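Local coordinates for protein mersacidin decarboxylase (PDB 1P3Y) that catalyses the FAD-dependent oxidative decarboxylation of the C-terminal cysteine of mersacidin to an aminoenethiol, a step in the biosynthesis of this lantibiotic, at residues 18-29 with 49-59; 119-129 with 168-179. All coordinates share one frame; numbering follows the deposited sequence.

Interaction 1 of 2, residues 18-29 with 49-59. With FAD (flavin-adenine dinucleotide), chain B.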
# COMPACT_ATOMS: atom_id res chain seq x y z
N SER A 18 28.38 1.58 -8.09
CA SER A 18 29.66 1.02 -7.67
C SER A 18 29.87 1.23 -6.17
O SER A 18 29.39 2.24 -5.63
CB SER A 18 30.80 1.70 -8.43
OG SER A 18 32.02 1.53 -7.73
N ILE A 19 30.55 0.30 -5.50
CA ILE A 19 30.81 0.48 -4.07
C ILE A 19 31.57 1.80 -3.84
O ILE A 19 31.37 2.49 -2.84
CB ILE A 19 31.66 -0.69 -3.50
CG1 ILE A 19 30.78 -1.92 -3.27
CG2 ILE A 19 32.30 -0.28 -2.18
CD1 ILE A 19 29.85 -1.79 -2.05
N SER A 20 32.44 2.17 -4.79
CA SER A 20 33.22 3.40 -4.65
C SER A 20 32.37 4.67 -4.66
O SER A 20 32.87 5.75 -4.34
CB SER A 20 34.29 3.48 -5.76
OG SER A 20 33.72 3.80 -7.02
N SER A 21 31.10 4.55 -5.03
CA SER A 21 30.20 5.71 -5.05
C SER A 21 29.95 6.16 -3.62
O SER A 21 29.65 7.33 -3.37
CB SER A 21 28.86 5.36 -5.68
OG SER A 21 29.04 4.93 -7.01
N VAL A 22 30.07 5.22 -2.69
CA VAL A 22 29.81 5.56 -1.31
C VAL A 22 30.77 6.65 -0.86
O VAL A 22 30.43 7.46 0.00
CB VAL A 22 29.91 4.32 -0.43
CG1 VAL A 22 29.43 4.63 0.98
CG2 VAL A 22 29.08 3.21 -1.05
N GLY A 23 31.97 6.67 -1.45
CA GLY A 23 32.94 7.68 -1.07
C GLY A 23 32.93 8.94 -1.93
O GLY A 23 33.80 9.80 -1.81
N ILE A 24 31.93 9.07 -2.80
CA ILE A 24 31.87 10.23 -3.68
C ILE A 24 32.04 11.62 -3.02
O ILE A 24 32.38 12.58 -3.71
CB ILE A 24 30.56 10.21 -4.53
CG1 ILE A 24 30.73 11.09 -5.78
CG2 ILE A 24 29.37 10.69 -3.69
CD1 ILE A 24 31.69 10.52 -6.78
N SER A 25 31.80 11.74 -1.71
CA SER A 25 31.95 13.06 -1.06
C SER A 25 33.39 13.60 -1.13
O SER A 25 33.61 14.81 -1.18
CB SER A 25 31.53 12.99 0.40
OG SER A 25 32.39 12.12 1.11
N SER A 26 34.36 12.69 -1.12
CA SER A 26 35.76 13.06 -1.21
C SER A 26 36.03 13.87 -2.47
O SER A 26 36.74 14.88 -2.45
CB SER A 26 36.62 11.79 -1.22
OG SER A 26 36.26 10.95 -0.14
N TYR A 27 35.46 13.43 -3.59
CA TYR A 27 35.63 14.14 -4.84
C TYR A 27 34.77 15.38 -4.82
O TYR A 27 35.24 16.48 -5.10
CB TYR A 27 35.23 13.26 -6.03
CG TYR A 27 36.11 12.03 -6.19
CD1 TYR A 27 35.96 10.92 -5.34
CD2 TYR A 27 37.12 11.98 -7.16
CE1 TYR A 27 36.80 9.79 -5.45
CE2 TYR A 27 37.96 10.87 -7.28
CZ TYR A 27 37.79 9.79 -6.43
OH TYR A 27 38.63 8.70 -6.56
N LEU A 28 33.52 15.20 -4.44
CA LEU A 28 32.56 16.29 -4.40
C LEU A 28 33.01 17.49 -3.56
O LEU A 28 32.89 18.63 -4.01
CB LEU A 28 31.20 15.76 -3.90
CG LEU A 28 30.03 15.68 -4.91
CD1 LEU A 28 30.49 15.02 -6.19
CD2 LEU A 28 28.88 14.89 -4.30
N LEU A 29 33.52 17.23 -2.36
CA LEU A 29 33.95 18.31 -1.47
C LEU A 29 35.24 18.96 -1.97
O LEU A 29 35.45 20.17 -1.82
CB LEU A 29 34.13 17.78 -0.04
CG LEU A 29 32.83 17.36 0.67
CD1 LEU A 29 33.13 16.75 2.04
CD2 LEU A 29 31.89 18.57 0.80
N LEU A 49 22.85 2.33 -3.17
CA LEU A 49 24.08 2.26 -2.39
C LEU A 49 24.20 3.46 -1.46
O LEU A 49 24.50 3.29 -0.27
CB LEU A 49 25.29 2.20 -3.32
CG LEU A 49 25.47 0.81 -3.93
CD1 LEU A 49 26.52 0.81 -5.03
CD2 LEU A 49 25.86 -0.15 -2.82
N ILE A 50 23.97 4.65 -2.01
CA ILE A 50 24.06 5.88 -1.23
C ILE A 50 22.90 6.79 -1.68
O ILE A 50 22.85 7.26 -2.81
CB ILE A 50 25.45 6.57 -1.43
CG1 ILE A 50 25.60 7.75 -0.47
CG2 ILE A 50 25.65 7.02 -2.89
CD1 ILE A 50 26.98 8.43 -0.53
N PRO A 51 21.94 7.01 -0.78
CA PRO A 51 20.75 7.84 -1.02
C PRO A 51 21.04 9.20 -1.63
O PRO A 51 22.01 9.88 -1.27
CB PRO A 51 20.14 8.00 0.38
CG PRO A 51 20.58 6.78 1.10
CD PRO A 51 22.02 6.61 0.64
N ALA A 52 20.18 9.62 -2.56
CA ALA A 52 20.33 10.93 -3.16
C ALA A 52 20.35 12.02 -2.07
O ALA A 52 21.10 12.99 -2.20
CB ALA A 52 19.18 11.19 -4.14
N HIS A 53 19.55 11.87 -1.01
CA HIS A 53 19.54 12.88 0.05
C HIS A 53 20.89 12.94 0.75
O HIS A 53 21.31 14.00 1.23
CB HIS A 53 18.45 12.61 1.10
CG HIS A 53 17.05 12.82 0.60
ND1 HIS A 53 16.68 13.96 -0.09
CD2 HIS A 53 15.94 12.04 0.68
CE1 HIS A 53 15.40 13.87 -0.42
NE2 HIS A 53 14.93 12.71 0.03
N THR A 54 21.59 11.82 0.81
CA THR A 54 22.88 11.85 1.45
C THR A 54 23.79 12.64 0.55
O THR A 54 24.41 13.60 0.97
CB THR A 54 23.47 10.44 1.64
OG1 THR A 54 22.55 9.63 2.38
CG2 THR A 54 24.79 10.52 2.40
N VAL A 55 23.86 12.26 -0.72
CA VAL A 55 24.73 12.95 -1.66
C VAL A 55 24.40 14.47 -1.74
O VAL A 55 25.24 15.27 -2.15
CB VAL A 55 24.63 12.27 -3.07
CG1 VAL A 55 25.55 12.98 -4.10
CG2 VAL A 55 25.00 10.79 -2.96
N SER A 56 23.19 14.86 -1.35
CA SER A 56 22.85 16.28 -1.45
C SER A 56 23.54 17.13 -0.39
O SER A 56 23.54 18.36 -0.46
CB SER A 56 21.33 16.47 -1.35
OG SER A 56 20.89 16.31 -0.02
N TYR A 57 24.11 16.48 0.62
CA TYR A 57 24.83 17.24 1.64
C TYR A 57 26.22 17.65 1.13
O TYR A 57 26.93 18.42 1.79
CB TYR A 57 25.00 16.40 2.91
CG TYR A 57 23.71 16.07 3.60
CD1 TYR A 57 23.27 14.76 3.72
CD2 TYR A 57 22.90 17.08 4.12
CE1 TYR A 57 22.06 14.45 4.33
CE2 TYR A 57 21.69 16.77 4.74
CZ TYR A 57 21.27 15.46 4.83
OH TYR A 57 20.08 15.14 5.45
N PHE A 58 26.62 17.13 -0.03
CA PHE A 58 27.95 17.40 -0.57
C PHE A 58 27.96 18.08 -1.92
O PHE A 58 28.99 18.09 -2.60
CB PHE A 58 28.75 16.09 -0.67
CG PHE A 58 28.71 15.26 0.57
CD1 PHE A 58 28.05 14.03 0.57
CD2 PHE A 58 29.34 15.68 1.73
CE1 PHE A 58 28.02 13.23 1.72
CE2 PHE A 58 29.32 14.89 2.90
CZ PHE A 58 28.66 13.66 2.89
N CYS A 59 26.83 18.65 -2.32
CA CYS A 59 26.75 19.32 -3.61
C CYS A 59 25.53 20.20 -3.63
O CYS A 59 24.77 20.22 -2.67
CB CYS A 59 26.70 18.29 -4.74
SG CYS A 59 25.18 17.35 -4.79
PA FAD B . 21.28 1.25 -13.52
O1A FAD B . 21.38 1.48 -12.02
O2A FAD B . 20.41 2.19 -14.34
O5B FAD B . 20.77 -0.27 -13.86
C5B FAD B . 20.78 -1.37 -12.89
C4B FAD B . 19.43 -1.56 -12.23
O4B FAD B . 18.65 -0.37 -12.34
C3B FAD B . 18.56 -2.67 -12.85
O3B FAD B . 18.37 -3.63 -11.81
C2B FAD B . 17.33 -1.95 -13.29
O2B FAD B . 16.09 -2.60 -13.30
C1B FAD B . 17.29 -0.71 -12.39
N9A FAD B . 16.59 0.53 -12.86
C8A FAD B . 16.92 1.49 -13.91
N7A FAD B . 16.05 2.47 -14.04
C5A FAD B . 15.06 2.21 -13.04
C6A FAD B . 13.83 2.86 -12.65
N6A FAD B . 13.40 4.00 -13.22
N1A FAD B . 13.05 2.28 -11.60
C2A FAD B . 13.44 1.12 -10.98
N3A FAD B . 14.64 0.41 -11.29
C4A FAD B . 15.37 1.08 -12.38
N1 FAD B . 29.30 -2.56 -12.27
C2 FAD B . 30.45 -1.95 -12.76
O2 FAD B . 30.65 -1.88 -14.01
N3 FAD B . 31.38 -1.41 -11.86
C4 FAD B . 31.26 -1.43 -10.42
O4 FAD B . 32.18 -0.91 -9.68
C4X FAD B . 30.09 -2.04 -9.96
N5 FAD B . 29.91 -2.06 -8.53
C5X FAD B . 28.71 -2.65 -8.03
C6 FAD B . 28.48 -2.71 -6.62
C7 FAD B . 27.28 -3.28 -6.02
C7M FAD B . 27.13 -3.27 -4.48
C8 FAD B . 26.26 -3.85 -6.94
C8M FAD B . 24.96 -4.47 -6.47
C9 FAD B . 26.44 -3.82 -8.33
C9A FAD B . 27.64 -3.25 -8.92
N10 FAD B . 27.96 -3.17 -10.39
C10 FAD B . 29.14 -2.59 -10.89
C1' FAD B . 26.99 -3.71 -11.29
C2' FAD B . 26.08 -2.76 -11.98
O2' FAD B . 25.30 -2.03 -10.92
C3' FAD B . 25.11 -3.47 -12.85
O3' FAD B . 25.71 -3.88 -14.10
C4' FAD B . 23.84 -2.64 -13.21
O4' FAD B . 22.97 -3.51 -14.02
C5' FAD B . 24.10 -1.39 -14.01
O5' FAD B . 24.38 -0.28 -13.13
P FAD B . 24.24 1.22 -13.61
O1P FAD B . 24.61 2.04 -12.45
O2P FAD B . 25.07 1.40 -14.86
O3P FAD B . 22.72 1.34 -14.14
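Ser-25 lies against the ring of Phe-58 in a CH-pi contact, at one end of a largely buried interface in the Rossmann-like flavoprotein fold. Segment 18-29 runs from the flavin-binding turn after strand 10-15 into helix 25-31; segment 49-59 leaves the end of helix 44-49 and holds the short helix 52-55. The Ser-25 CB sits 3.5 Å from the Phe-58 ring centroid and only 6° off the ring normal, so the methylene is almost centred over the face. Phe-58 CG is anti to its own carbonyl carbon (chi1 -48°), which turns the ring toward Ser-25. Beside it, Leu-28 crosses Phe-58 at about a right angle: its CD2 meets Phe-58 CB at 3.8 Å and Val-55 CG1 at the same distance. Strands 10-15 and 37-42 back this apolar cluster through Ile-13 and Val-40. Also buried, Ile-50 CD1 rests 3.6 Å from the backbone O of Val-22, while Leu-49 O accepts a hydrogen bond from Thr-54 of a neighbouring subunit. The solvent side is looser: exposed Leu-29 brings CD1 to 4.0 Å from Phe-58 CD2, oblique to the ring, at the solvent-exposed margin. At the cofactor end, Leu-49 CD2 and Ile-19 CD1 both border the flavin methyl C7M, the former at 3.8 Å. Here the chain is pinned by an ST turn, with Ser-20 N donating to Ser-18 OG at 3.0 Å.

Interaction 2 of 2, residues 119-129 with 168-179. With FAD (flavin-adenine dinucleotide), chain B.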
# COMPACT_ATOMS: atom_id res chain seq x y z
N ILE A 119 33.53 13.27 -20.00
CA ILE A 119 34.72 12.60 -19.50
C ILE A 119 34.26 11.50 -18.54
O ILE A 119 33.51 11.77 -17.61
CB ILE A 119 35.69 13.58 -18.77
CG1 ILE A 119 36.69 12.78 -17.93
CG2 ILE A 119 34.92 14.52 -17.88
CD1 ILE A 119 37.71 13.63 -17.22
N PHE A 120 34.72 10.27 -18.79
CA PHE A 120 34.37 9.10 -17.98
C PHE A 120 35.48 8.63 -17.06
O PHE A 120 36.65 8.62 -17.44
CB PHE A 120 34.03 7.91 -18.87
CG PHE A 120 32.84 8.11 -19.73
CD1 PHE A 120 32.92 8.90 -20.88
CD2 PHE A 120 31.61 7.51 -19.40
CE1 PHE A 120 31.80 9.09 -21.70
CE2 PHE A 120 30.49 7.68 -20.20
CZ PHE A 120 30.58 8.47 -21.35
N PHE A 121 35.11 8.20 -15.86
CA PHE A 121 36.07 7.66 -14.90
C PHE A 121 35.63 6.24 -14.56
O PHE A 121 35.06 6.00 -13.50
CB PHE A 121 36.12 8.49 -13.62
CG PHE A 121 36.84 9.80 -13.77
CD1 PHE A 121 36.22 10.89 -14.36
CD2 PHE A 121 38.14 9.94 -13.27
CE1 PHE A 121 36.87 12.12 -14.45
CE2 PHE A 121 38.80 11.16 -13.35
CZ PHE A 121 38.17 12.26 -13.94
N PRO A 122 35.88 5.28 -15.46
CA PRO A 122 35.50 3.88 -15.22
C PRO A 122 36.01 3.29 -13.92
O PRO A 122 37.06 3.68 -13.41
CB PRO A 122 36.07 3.15 -16.44
CG PRO A 122 36.00 4.18 -17.50
CD PRO A 122 36.47 5.43 -16.80
N ASN A 123 35.26 2.33 -13.41
CA ASN A 123 35.58 1.64 -12.17
C ASN A 123 34.77 0.35 -12.17
O ASN A 123 33.55 0.36 -12.29
CB ASN A 123 35.20 2.52 -10.97
CG ASN A 123 35.40 1.83 -9.66
OD1 ASN A 123 34.55 1.06 -9.23
ND2 ASN A 123 36.53 2.08 -9.02
N MET A 124 35.45 -0.78 -12.06
CA MET A 124 34.78 -2.06 -12.08
C MET A 124 35.74 -3.14 -11.63
O MET A 124 36.93 -2.89 -11.39
CB MET A 124 34.30 -2.39 -13.49
CG MET A 124 35.43 -2.54 -14.53
SD MET A 124 34.80 -2.39 -16.21
CE MET A 124 34.77 -0.61 -16.40
N ASN A 125 35.21 -4.34 -11.52
CA ASN A 125 35.98 -5.51 -11.12
C ASN A 125 37.02 -5.79 -12.20
O ASN A 125 36.76 -5.61 -13.40
CB ASN A 125 35.02 -6.69 -10.99
CG ASN A 125 35.66 -7.88 -10.37
OD1 ASN A 125 36.08 -7.83 -9.22
ND2 ASN A 125 35.75 -8.96 -11.13
N ASP A 126 38.21 -6.22 -11.79
CA ASP A 126 39.29 -6.52 -12.73
C ASP A 126 38.89 -7.54 -13.79
O ASP A 126 39.32 -7.44 -14.95
CB ASP A 126 40.54 -7.01 -11.98
CG ASP A 126 41.46 -5.86 -11.59
OD1 ASP A 126 42.19 -5.35 -12.48
OD2 ASP A 126 41.45 -5.46 -10.39
N LEU A 127 38.09 -8.53 -13.40
CA LEU A 127 37.63 -9.51 -14.38
C LEU A 127 36.86 -8.76 -15.46
O LEU A 127 37.07 -8.97 -16.66
CB LEU A 127 36.74 -10.55 -13.71
CG LEU A 127 37.48 -11.62 -12.89
CD1 LEU A 127 36.49 -12.49 -12.13
CD2 LEU A 127 38.33 -12.47 -13.82
N MET A 128 35.98 -7.86 -15.04
CA MET A 128 35.18 -7.08 -15.97
C MET A 128 36.05 -6.16 -16.81
O MET A 128 35.82 -5.98 -18.00
CB MET A 128 34.16 -6.24 -15.20
CG MET A 128 33.13 -7.05 -14.44
SD MET A 128 32.24 -6.03 -13.27
CE MET A 128 31.10 -5.15 -14.40
N TRP A 129 37.04 -5.56 -16.17
CA TRP A 129 37.92 -4.63 -16.86
C TRP A 129 38.71 -5.29 -18.00
O TRP A 129 39.01 -4.65 -19.02
CB TRP A 129 38.85 -3.95 -15.84
CG TRP A 129 39.83 -3.01 -16.46
CD1 TRP A 129 41.15 -3.26 -16.75
CD2 TRP A 129 39.56 -1.67 -16.94
NE1 TRP A 129 41.72 -2.17 -17.38
CE2 TRP A 129 40.77 -1.19 -17.51
CE3 TRP A 129 38.43 -0.85 -16.95
CZ2 TRP A 129 40.88 0.10 -18.09
CZ3 TRP A 129 38.53 0.43 -17.52
CH2 TRP A 129 39.75 0.89 -18.08
N ARG A 168 42.03 -2.49 -8.87
CA ARG A 168 41.96 -1.20 -9.55
C ARG A 168 40.95 -0.25 -8.91
O ARG A 168 40.00 -0.70 -8.26
CB ARG A 168 41.60 -1.40 -11.03
CG ARG A 168 42.68 -2.10 -11.83
CD ARG A 168 42.24 -2.24 -13.27
NE ARG A 168 43.03 -1.41 -14.17
CZ ARG A 168 44.25 -1.74 -14.60
NH1 ARG A 168 44.80 -2.88 -14.21
NH2 ARG A 168 44.91 -0.92 -15.41
N GLY A 169 41.20 1.05 -9.09
CA GLY A 169 40.36 2.09 -8.52
C GLY A 169 40.47 3.45 -9.21
O GLY A 169 41.15 3.61 -10.22
N LEU A 170 39.78 4.43 -8.66
CA LEU A 170 39.78 5.78 -9.22
C LEU A 170 40.99 6.56 -8.72
O LEU A 170 41.45 6.34 -7.60
CB LEU A 170 38.49 6.51 -8.80
CG LEU A 170 37.15 6.03 -9.37
CD1 LEU A 170 36.02 6.57 -8.50
CD2 LEU A 170 37.01 6.49 -10.82
N ILE A 171 41.49 7.49 -9.54
CA ILE A 171 42.62 8.29 -9.11
C ILE A 171 42.09 9.30 -8.11
O ILE A 171 40.99 9.80 -8.25
CB ILE A 171 43.35 9.03 -10.30
CG1 ILE A 171 42.47 10.14 -10.91
CG2 ILE A 171 43.77 8.03 -11.35
CD1 ILE A 171 41.32 9.65 -11.72
N THR A 172 42.88 9.59 -7.08
CA THR A 172 42.50 10.54 -6.04
C THR A 172 41.84 11.81 -6.59
O THR A 172 42.05 12.19 -7.76
CB THR A 172 43.75 10.90 -5.20
OG1 THR A 172 44.78 11.41 -6.06
CG2 THR A 172 44.29 9.64 -4.51
N PRO A 173 41.03 12.49 -5.76
CA PRO A 173 40.34 13.71 -6.17
C PRO A 173 41.22 14.71 -6.91
O PRO A 173 40.80 15.28 -7.92
CB PRO A 173 39.82 14.28 -4.85
CG PRO A 173 39.51 13.04 -4.07
CD PRO A 173 40.71 12.14 -4.37
N ASP A 174 42.43 14.92 -6.40
CA ASP A 174 43.37 15.86 -7.03
C ASP A 174 43.75 15.45 -8.46
O ASP A 174 43.75 16.28 -9.37
CB ASP A 174 44.62 16.00 -6.16
CG ASP A 174 45.18 14.66 -5.72
OD1 ASP A 174 44.39 13.84 -5.19
OD2 ASP A 174 46.39 14.44 -5.90
N LYS A 175 44.09 14.18 -8.66
CA LYS A 175 44.44 13.73 -10.00
C LYS A 175 43.22 13.97 -10.88
O LYS A 175 43.30 14.59 -11.96
CB LYS A 175 44.75 12.23 -10.03
CG LYS A 175 45.61 11.70 -8.91
CD LYS A 175 47.08 11.86 -9.19
CE LYS A 175 47.87 11.02 -8.19
NZ LYS A 175 47.47 11.31 -6.77
N ALA A 176 42.07 13.47 -10.41
CA ALA A 176 40.80 13.60 -11.12
C ALA A 176 40.52 15.04 -11.53
O ALA A 176 40.11 15.31 -12.66
CB ALA A 176 39.68 13.07 -10.26
N LEU A 177 40.74 15.98 -10.60
CA LEU A 177 40.52 17.39 -10.91
C LEU A 177 41.38 17.79 -12.11
O LEU A 177 40.90 18.43 -13.06
CB LEU A 177 40.87 18.27 -9.70
CG LEU A 177 40.92 19.79 -9.92
CD1 LEU A 177 39.63 20.29 -10.57
CD2 LEU A 177 41.14 20.47 -8.56
N LEU A 178 42.66 17.40 -12.08
CA LEU A 178 43.58 17.71 -13.16
C LEU A 178 43.07 17.13 -14.48
O LEU A 178 43.08 17.81 -15.52
CB LEU A 178 44.97 17.15 -12.84
CG LEU A 178 45.63 17.72 -11.57
CD1 LEU A 178 46.98 17.04 -11.35
CD2 LEU A 178 45.82 19.23 -11.68
N ALA A 179 42.62 15.88 -14.44
CA ALA A 179 42.09 15.23 -15.63
C ALA A 179 40.90 16.03 -16.17
O ALA A 179 40.74 16.18 -17.38
CB ALA A 179 41.69 13.81 -15.32
PA FAD B . 21.28 1.25 -13.52
O1A FAD B . 21.38 1.48 -12.02
O2A FAD B . 20.41 2.19 -14.34
O5B FAD B . 20.77 -0.27 -13.86
C5B FAD B . 20.78 -1.37 -12.89
C4B FAD B . 19.43 -1.56 -12.23
O4B FAD B . 18.65 -0.37 -12.34
C3B FAD B . 18.56 -2.67 -12.85
O3B FAD B . 18.37 -3.63 -11.81
C2B FAD B . 17.33 -1.95 -13.29
O2B FAD B . 16.09 -2.60 -13.30
C1B FAD B . 17.29 -0.71 -12.39
N9A FAD B . 16.59 0.53 -12.86
C8A FAD B . 16.92 1.49 -13.91
N7A FAD B . 16.05 2.47 -14.04
C5A FAD B . 15.06 2.21 -13.04
C6A FAD B . 13.83 2.86 -12.65
N6A FAD B . 13.40 4.00 -13.22
N1A FAD B . 13.05 2.28 -11.60
C2A FAD B . 13.44 1.12 -10.98
N3A FAD B . 14.64 0.41 -11.29
C4A FAD B . 15.37 1.08 -12.38
N1 FAD B . 29.30 -2.56 -12.27
C2 FAD B . 30.45 -1.95 -12.76
O2 FAD B . 30.65 -1.88 -14.01
N3 FAD B . 31.38 -1.41 -11.86
C4 FAD B . 31.26 -1.43 -10.42
O4 FAD B . 32.18 -0.91 -9.68
C4X FAD B . 30.09 -2.04 -9.96
N5 FAD B . 29.91 -2.06 -8.53
C5X FAD B . 28.71 -2.65 -8.03
C6 FAD B . 28.48 -2.71 -6.62
C7 FAD B . 27.28 -3.28 -6.02
C7M FAD B . 27.13 -3.27 -4.48
C8 FAD B . 26.26 -3.85 -6.94
C8M FAD B . 24.96 -4.47 -6.47
C9 FAD B . 26.44 -3.82 -8.33
C9A FAD B . 27.64 -3.25 -8.92
N10 FAD B . 27.96 -3.17 -10.39
C10 FAD B . 29.14 -2.59 -10.89
C1' FAD B . 26.99 -3.71 -11.29
C2' FAD B . 26.08 -2.76 -11.98
O2' FAD B . 25.30 -2.03 -10.92
C3' FAD B . 25.11 -3.47 -12.85
O3' FAD B . 25.71 -3.88 -14.10
C4' FAD B . 23.84 -2.64 -13.21
O4' FAD B . 22.97 -3.51 -14.02
C5' FAD B . 24.10 -1.39 -14.01
O5' FAD B . 24.38 -0.28 -13.13
P FAD B . 24.24 1.22 -13.61
O1P FAD B . 24.61 2.04 -12.45
O2P FAD B . 25.07 1.40 -14.86
O3P FAD B . 22.72 1.34 -14.14
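Phe-121 presents its ring edge to Ile-171, whose CD1 lies near the ring plane, 3.4 Å from Phe-121 CE2. The two side chains cross at about a right angle. Ala-176 CB approaches the same CE2 obliquely at 3.7 Å, and Leu-170 CD2 packs 3.6 Å from Phe-121 CB; these residues bring the loop before helix 173-183 and the helix itself onto the end of strand 119-122. A more polar cluster lies at the other end. There the Arg-168 guanidinium lies nearly flat on the indole of Trp-129, the two planes 11° apart, with NE 3.5 Å above the ring plane and displaced toward its rim. A bend at chi3 (112°) folds the arginine chain over the ring. Asp-126 flanks the guanidinium at its edge: OD1 forms only a long salt bridge to Arg-168 NH1 at 4.0 Å, and OD2 a weak hydrogen bond with the Arg-168 backbone N. On the flavin side the Asn-123 backbone O accepts from N3 of FAD at 2.8 Å, and Met-128 CE borders the flavin carbonyl oxygen O2. Farther out, Glu-150 and Pro-151 pack on Trp-129. Residues 122-129 fit the PXMNXXMW signature of the HFCD flavoproteins, the loop and short helix that follow a parallel strand and border the flavin pyrimidine.

In the fold
Interactions 1 and 2 lie in series along the chain, with centres about 16 Å apart, and both reach the same FAD. Interaction 1 is the more buried, packing aliphatic and aromatic groups over strands 10-15 and 37-42; it reaches the flavin methyl end through Ile-19 and Leu-49, and O4 through Ser-18, where it meets interaction 2. Interaction 2 is only partly buried; its apolar half covers strand 119-122, while its charged half, built on Arg-168, is partly exposed. They also touch through helix 25-31: Tyr-27 OH probably hydrogen-bonds to the Ile-171 O at 3.1 Å. In interaction 2 the active-site His-75 of another subunit packs on Met-128.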